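Local coordinates for protein Pab-dependent poly(a)-specific ribonuclease subunit PAN2 (Neurospora crassa, PDB 4CZX) that probably shortens the poly(A) tails of mRNA as catalytic subunit of the PAN2-PAN3 deadenylation complex, represented here by its N-terminal WD40 propeller domain, at residues K160-I165 against L198-D203; D203-C208 against K227-K232. One frame throughout, in Å; residues are numbered along the deposited sequence.

Contact 1 (K160-I165 against L198-D203); sequences KMSRYI and LDTSND
Lys160 slides past Thr200, its CG 3.6 Å from the CG2 methyl, where the first strands of two successive blades of the WD40 beta-propeller run nearly parallel. Side chains, rather than sheet pairing, bridge this seam. With CG anti to the backbone N (chi1 178°) and an extended chain beyond, Lys160 brings NZ into a salt bridge with Asp199, 2.6 Å from OD1 and on its syn lone pair. The other carboxylate oxygen, OD2, accepts the backbone N of Met251 in the next blade, so Asp199 ties three blades together.

Ser162 OG lies 2.8 Å from Thr200 OG1 and 3.1 Å from Ser201 O, the second at best a weak bond, and one proton cannot serve both. Thr200 OG1 is also hydrogen-bonded to Phe204 O. Asn202, its CG beside the backbone N (chi1 -70°), brings OD1 to 3.3 Å from Ser162 C.

The loop end belongs to Arg163, whose guanidinium presents its edge to the partner: NE donates to the Asn202 carbonyl O at 2.7 Å, and NH2 adds a weak bond to that oxygen. An alanine here would probably leave the Asp203 carboxylate without its cationic mate and the Asn202 carbonyl without these two donors. Arg163 NH2 approaches Asp203 OD1 to 2.7 Å in that salt bridge, guanidinium and carboxylate planes 25° apart, though its N-H aims poorly and the hydrogen bond is weak.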
loop_
_atom_site.group_PDB
_atom_site.type_symbol
_atom_site.label_atom_id
_atom_site.label_comp_id
_atom_site.label_asym_id
_atom_site.label_seq_id
_atom_site.Cartn_x
_atom_site.Cartn_y
_atom_site.Cartn_z
ATOM N N LYS A 160 -0.129 -24.223 34.859
ATOM C CA LYS A 160 1.148 -23.778 35.413
ATOM C C LYS A 160 1.857 -24.908 36.140
ATOM O O LYS A 160 1.257 -25.638 36.937
ATOM C CB LYS A 160 0.964 -22.570 36.348
ATOM C CG LYS A 160 2.281 -22.107 36.999
ATOM C CD LYS A 160 2.218 -20.664 37.495
ATOM C CE LYS A 160 3.481 -20.278 38.284
ATOM N NZ LYS A 160 3.462 -18.836 38.686
ATOM N N MET A 161 3.146 -25.039 35.843
ATOM C CA MET A 161 4.003 -26.034 36.449
ATOM C C MET A 161 4.628 -25.524 37.737
ATOM O O MET A 161 5.236 -24.461 37.754
ATOM C CB MET A 161 5.105 -26.432 35.456
ATOM C CG MET A 161 6.132 -27.386 36.012
ATOM S SD MET A 161 5.455 -28.981 36.518
ATOM C CE MET A 161 6.961 -29.762 37.128
ATOM N N SER A 162 4.449 -26.272 38.818
ATOM C CA SER A 162 5.207 -26.039 40.041
ATOM C C SER A 162 5.799 -27.368 40.453
ATOM O O SER A 162 6.825 -27.789 39.914
ATOM C CB SER A 162 4.334 -25.451 41.155
ATOM O OG SER A 162 3.129 -26.188 41.330
ATOM N N ARG A 163 5.146 -28.028 41.404
ATOM C CA ARG A 163 5.474 -29.403 41.771
ATOM C C ARG A 163 4.845 -30.346 40.744
ATOM O O ARG A 163 5.418 -31.374 40.383
ATOM C CB ARG A 163 4.968 -29.719 43.184
ATOM C CG ARG A 163 5.421 -31.072 43.713
ATOM C CD ARG A 163 4.797 -31.407 45.073
ATOM N NE ARG A 163 5.063 -30.395 46.094
ATOM C CZ ARG A 163 5.928 -30.545 47.093
ATOM N NH1 ARG A 163 6.624 -31.669 47.209
ATOM N NH2 ARG A 163 6.096 -29.568 47.978
ATOM N N TYR A 164 3.651 -29.968 40.297
ATOM C CA TYR A 164 2.881 -30.687 39.285
ATOM C C TYR A 164 2.359 -29.654 38.311
ATOM O O TYR A 164 2.458 -28.456 38.569
ATOM C CB TYR A 164 1.699 -31.457 39.896
ATOM C CG TYR A 164 2.061 -32.372 41.044
ATOM C CD1 TYR A 164 2.783 -33.539 40.826
ATOM C CD2 TYR A 164 1.687 -32.065 42.340
ATOM C CE1 TYR A 164 3.125 -34.374 41.873
ATOM C CE2 TYR A 164 2.018 -32.893 43.397
ATOM C CZ TYR A 164 2.735 -34.048 43.157
ATOM O OH TYR A 164 3.069 -34.875 44.200
ATOM N N ILE A 165 1.778 -30.108 37.207
ATOM C CA ILE A 165 1.104 -29.193 36.302
ATOM C C ILE A 165 -0.302 -28.955 36.837
ATOM O O ILE A 165 -1.111 -29.873 36.889
ATOM C CB ILE A 165 1.044 -29.739 34.859
ATOM C CG1 ILE A 165 2.456 -29.830 34.274
ATOM C CG2 ILE A 165 0.166 -28.856 33.977
ATOM C CD1 ILE A 165 2.515 -30.549 32.938
ATOM N N LEU A 198 -5.378 -18.451 38.400
ATOM C CA LEU A 198 -4.726 -19.544 39.105
ATOM C C LEU A 198 -3.246 -19.212 39.266
ATOM O O LEU A 198 -2.608 -18.750 38.323
ATOM C CB LEU A 198 -4.902 -20.876 38.349
ATOM C CG LEU A 198 -4.225 -22.103 39.003
ATOM C CD1 LEU A 198 -4.999 -23.392 38.742
ATOM C CD2 LEU A 198 -2.768 -22.286 38.566
ATOM N N ASP A 199 -2.711 -19.443 40.459
ATOM C CA ASP A 199 -1.262 -19.428 40.646
ATOM C C ASP A 199 -0.888 -20.609 41.515
ATOM O O ASP A 199 -1.742 -21.191 42.190
ATOM C CB ASP A 199 -0.776 -18.113 41.271
ATOM C CG ASP A 199 0.719 -17.876 41.030
ATOM O OD1 ASP A 199 1.285 -18.576 40.165
ATOM O OD2 ASP A 199 1.313 -17.006 41.696
ATOM N N THR A 200 0.390 -20.973 41.505
ATOM C CA THR A 200 0.832 -22.095 42.300
ATOM C C THR A 200 2.315 -21.964 42.624
ATOM O O THR A 200 3.081 -21.436 41.824
ATOM C CB THR A 200 0.543 -23.448 41.577
ATOM O OG1 THR A 200 1.121 -24.526 42.318
ATOM C CG2 THR A 200 1.114 -23.458 40.157
ATOM N N SER A 201 2.672 -22.406 43.827
ATOM C CA SER A 201 4.051 -22.589 44.261
ATOM C C SER A 201 4.251 -24.085 44.412
ATOM O O SER A 201 3.319 -24.851 44.166
ATOM C CB SER A 201 4.312 -21.866 45.579
ATOM O OG SER A 201 3.524 -22.419 46.627
ATOM N N ASN A 202 5.433 -24.523 44.837
ATOM C CA ASN A 202 5.645 -25.954 44.997
ATOM C C ASN A 202 4.740 -26.522 46.097
ATOM O O ASN A 202 4.479 -27.722 46.120
ATOM C CB ASN A 202 7.130 -26.280 45.298
ATOM C CG ASN A 202 8.037 -26.051 44.089
ATOM O OD1 ASN A 202 7.599 -26.133 42.935
ATOM N ND2 ASN A 202 9.308 -25.758 44.350
ATOM N N ASP A 203 4.245 -25.667 46.995
ATOM C CA ASP A 203 3.438 -26.149 48.120
ATOM C C ASP A 203 1.936 -25.840 48.047
ATOM O O ASP A 203 1.149 -26.440 48.789
ATOM C CB ASP A 203 3.974 -25.589 49.438
ATOM C CG ASP A 203 5.366 -26.091 49.758
ATOM O OD1 ASP A 203 5.765 -27.158 49.232
ATOM O OD2 ASP A 203 6.054 -25.412 50.547
#

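Contact 2 (D203-C208 against K227-K232); sequences DFIVTC and KVFDLK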
loop_
_atom_site.group_PDB
_atom_site.type_symbol
_atom_site.label_atom_id
_atom_site.label_comp_id
_atom_site.label_asym_id
_atom_site.label_seq_id
_atom_site.Cartn_x
_atom_site.Cartn_y
_atom_site.Cartn_z
ATOM N N ASP A 203 4.245 -25.667 46.995
ATOM C CA ASP A 203 3.438 -26.149 48.120
ATOM C C ASP A 203 1.936 -25.840 48.047
ATOM O O ASP A 203 1.149 -26.440 48.789
ATOM C CB ASP A 203 3.974 -25.589 49.438
ATOM C CG ASP A 203 5.366 -26.091 49.758
ATOM O OD1 ASP A 203 5.765 -27.158 49.232
ATOM O OD2 ASP A 203 6.054 -25.412 50.547
ATOM N N PHE A 204 1.530 -24.906 47.187
ATOM C CA PHE A 204 0.129 -24.484 47.151
ATOM C C PHE A 204 -0.437 -24.259 45.758
ATOM O O PHE A 204 0.289 -23.915 44.825
ATOM C CB PHE A 204 -0.066 -23.178 47.933
ATOM C CG PHE A 204 0.355 -23.258 49.375
ATOM C CD1 PHE A 204 -0.506 -23.764 50.337
ATOM C CD2 PHE A 204 1.603 -22.810 49.766
ATOM C CE1 PHE A 204 -0.106 -23.834 51.675
ATOM C CE2 PHE A 204 2.004 -22.880 51.101
ATOM C CZ PHE A 204 1.142 -23.387 52.046
ATOM N N ILE A 205 -1.750 -24.448 45.636
ATOM C CA ILE A 205 -2.516 -23.838 44.553
ATOM C C ILE A 205 -3.466 -22.801 45.136
ATOM O O ILE A 205 -4.048 -23.020 46.206
ATOM C CB ILE A 205 -3.352 -24.852 43.756
ATOM C CG1 ILE A 205 -2.566 -26.134 43.484
ATOM C CG2 ILE A 205 -3.884 -24.202 42.458
ATOM C CD1 ILE A 205 -3.404 -27.201 42.802
ATOM N N VAL A 206 -3.616 -21.675 44.443
ATOM C CA VAL A 206 -4.612 -20.681 44.818
ATOM C C VAL A 206 -5.414 -20.269 43.580
ATOM O O VAL A 206 -4.866 -20.120 42.486
ATOM C CB VAL A 206 -3.977 -19.437 45.484
ATOM C CG1 VAL A 206 -3.590 -19.730 46.929
ATOM C CG2 VAL A 206 -2.771 -18.928 44.664
ATOM N N THR A 207 -6.728 -20.119 43.738
ATOM C CA THR A 207 -7.561 -19.736 42.603
ATOM C C THR A 207 -8.590 -18.688 42.970
ATOM O O THR A 207 -9.002 -18.579 44.134
ATOM C CB THR A 207 -8.330 -20.936 41.985
ATOM O OG1 THR A 207 -9.246 -21.471 42.951
ATOM C CG2 THR A 207 -7.368 -22.022 41.495
ATOM N N CYS A 208 -8.992 -17.930 41.953
ATOM C CA CYS A 208 -10.140 -17.036 42.026
ATOM C C CYS A 208 -11.164 -17.488 40.989
ATOM O O CYS A 208 -10.795 -17.974 39.931
ATOM C CB CYS A 208 -9.725 -15.589 41.747
ATOM S SG CYS A 208 -8.478 -14.951 42.866
ATOM N N LYS A 227 -9.663 -19.760 46.803
ATOM C CA LYS A 227 -9.598 -21.185 47.121
ATOM C C LYS A 227 -8.144 -21.638 47.235
ATOM O O LYS A 227 -7.300 -21.209 46.462
ATOM C CB LYS A 227 -10.334 -22.011 46.072
ATOM C CG LYS A 227 -11.850 -21.979 46.218
ATOM C CD LYS A 227 -12.257 -22.534 47.597
ATOM C CE LYS A 227 -13.594 -23.248 47.542
ATOM N NZ LYS A 227 -13.419 -24.686 47.190
ATOM N N VAL A 228 -7.861 -22.493 48.215
ATOM C CA VAL A 228 -6.486 -22.903 48.506
ATOM C C VAL A 228 -6.345 -24.419 48.563
ATOM O O VAL A 228 -7.150 -25.107 49.197
ATOM C CB VAL A 228 -5.999 -22.310 49.859
ATOM C CG1 VAL A 228 -4.533 -22.689 50.139
ATOM C CG2 VAL A 228 -6.197 -20.798 49.880
ATOM N N PHE A 229 -5.299 -24.931 47.924
ATOM C CA PHE A 229 -5.030 -26.364 47.897
ATOM C C PHE A 229 -3.586 -26.649 48.312
ATOM O O PHE A 229 -2.667 -25.968 47.862
ATOM C CB PHE A 229 -5.304 -26.932 46.498
ATOM C CG PHE A 229 -5.255 -28.433 46.431
ATOM C CD1 PHE A 229 -6.399 -29.180 46.663
ATOM C CD2 PHE A 229 -4.072 -29.094 46.120
ATOM C CE1 PHE A 229 -6.370 -30.559 46.602
ATOM C CE2 PHE A 229 -4.035 -30.480 46.065
ATOM C CZ PHE A 229 -5.198 -31.214 46.311
ATOM N N ASP A 230 -3.413 -27.650 49.171
ATOM C CA ASP A 230 -2.109 -28.067 49.684
ATOM C C ASP A 230 -1.460 -29.045 48.716
ATOM O O ASP A 230 -1.886 -30.189 48.625
ATOM C CB ASP A 230 -2.282 -28.707 51.070
ATOM C CG ASP A 230 -0.966 -29.183 51.698
ATOM O OD1 ASP A 230 0.094 -29.235 51.028
ATOM O OD2 ASP A 230 -1.016 -29.528 52.897
ATOM N N LEU A 231 -0.427 -28.599 48.004
ATOM C CA LEU A 231 0.205 -29.424 46.975
ATOM C C LEU A 231 1.144 -30.465 47.572
ATOM O O LEU A 231 1.380 -31.517 46.976
ATOM C CB LEU A 231 0.980 -28.554 45.974
ATOM C CG LEU A 231 0.346 -28.308 44.607
ATOM C CD1 LEU A 231 1.394 -27.856 43.598
ATOM C CD2 LEU A 231 -0.419 -29.537 44.101
ATOM N N LYS A 232 1.678 -30.162 48.750
ATOM C CA LYS A 232 2.613 -31.049 49.418
ATOM C C LYS A 232 1.897 -32.316 49.876
ATOM O O LYS A 232 2.347 -33.429 49.613
ATOM C CB LYS A 232 3.268 -30.329 50.601
ATOM C CG LYS A 232 4.459 -31.049 51.220
ATOM C CD LYS A 232 4.910 -30.341 52.493
ATOM C CE LYS A 232 5.929 -31.163 53.270
ATOM N NZ LYS A 232 7.187 -31.370 52.497
#
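Ile205 and Phe229 stand shoulder to shoulder on one face of a propeller blade, with Ile205 CD1 3.9 Å from Phe229 CD2. They form a hydrogen-bonded pair between the two middle strands of a four-stranded antiparallel sheet, the repeating unit of the WD40 fold. Phe229 sets CG anti to its backbone N (chi1 -171°), and its ring goes on to meet Trp188 of the preceding blade with the two planes at about 45°. Leu231 completes the cluster by crossing Ile205 obliquely, its CG 3.8 Å from Ile205 CG1.

The reverse face carries Phe204, Val206 and Val228. Val228 splits its branches between two neighbours: CG1 approaches Phe204 CD1, while CG2 lies 4.1 Å from Val206 CG1. Phe204 and Val206 also touch Met251, so the blade has apolar cover from the blades before and after it.

Between these faces the backbone ladder is regular. Ile205 and Phe229 exchange hydrogen bonds in both directions, as do Thr207 and Lys227. At the latter pair the surroundings become more polar: Thr207 OG1 rests 3.3 Å from Lys227 CB and is hydrogen-bonded to His191 NE2, while the bent lysine chain leads NZ away to a weak bond with Ala190 O.

At the other end the strands give way to turns. Asp230 OD1 receives a weak bond from Lys232 N at 2.9 Å, and OD2 is hydrogen-bonded to Asn233 ND2. The last rung departs from the ladder geometry: Leu231 N donates to Asp203 O at 2.8 Å from well above the carbonyl plane, 54° out of it.

Contact 1 joins one blade to the next, and contact 2 builds the interior of that second blade; their centres are about 8 Å apart. Asp203 is common to both, ending the turn from strand 194-200 into strand 204-210. Those strands are neighbours in the sheet, with Asp199 O 3.0 Å from Val206 N in a probable hydrogen bond. Leu231 makes the other connection: its CD1 packs 3.3 Å from Ser162 OG and 3.6 Å from Thr200 OG1, bringing the apolar cluster of contact 2 against the hydroxyls of the seam. The metal-binding exonuclease domain is absent from this fragment; both contacts lie within the propeller, joining and building its blades.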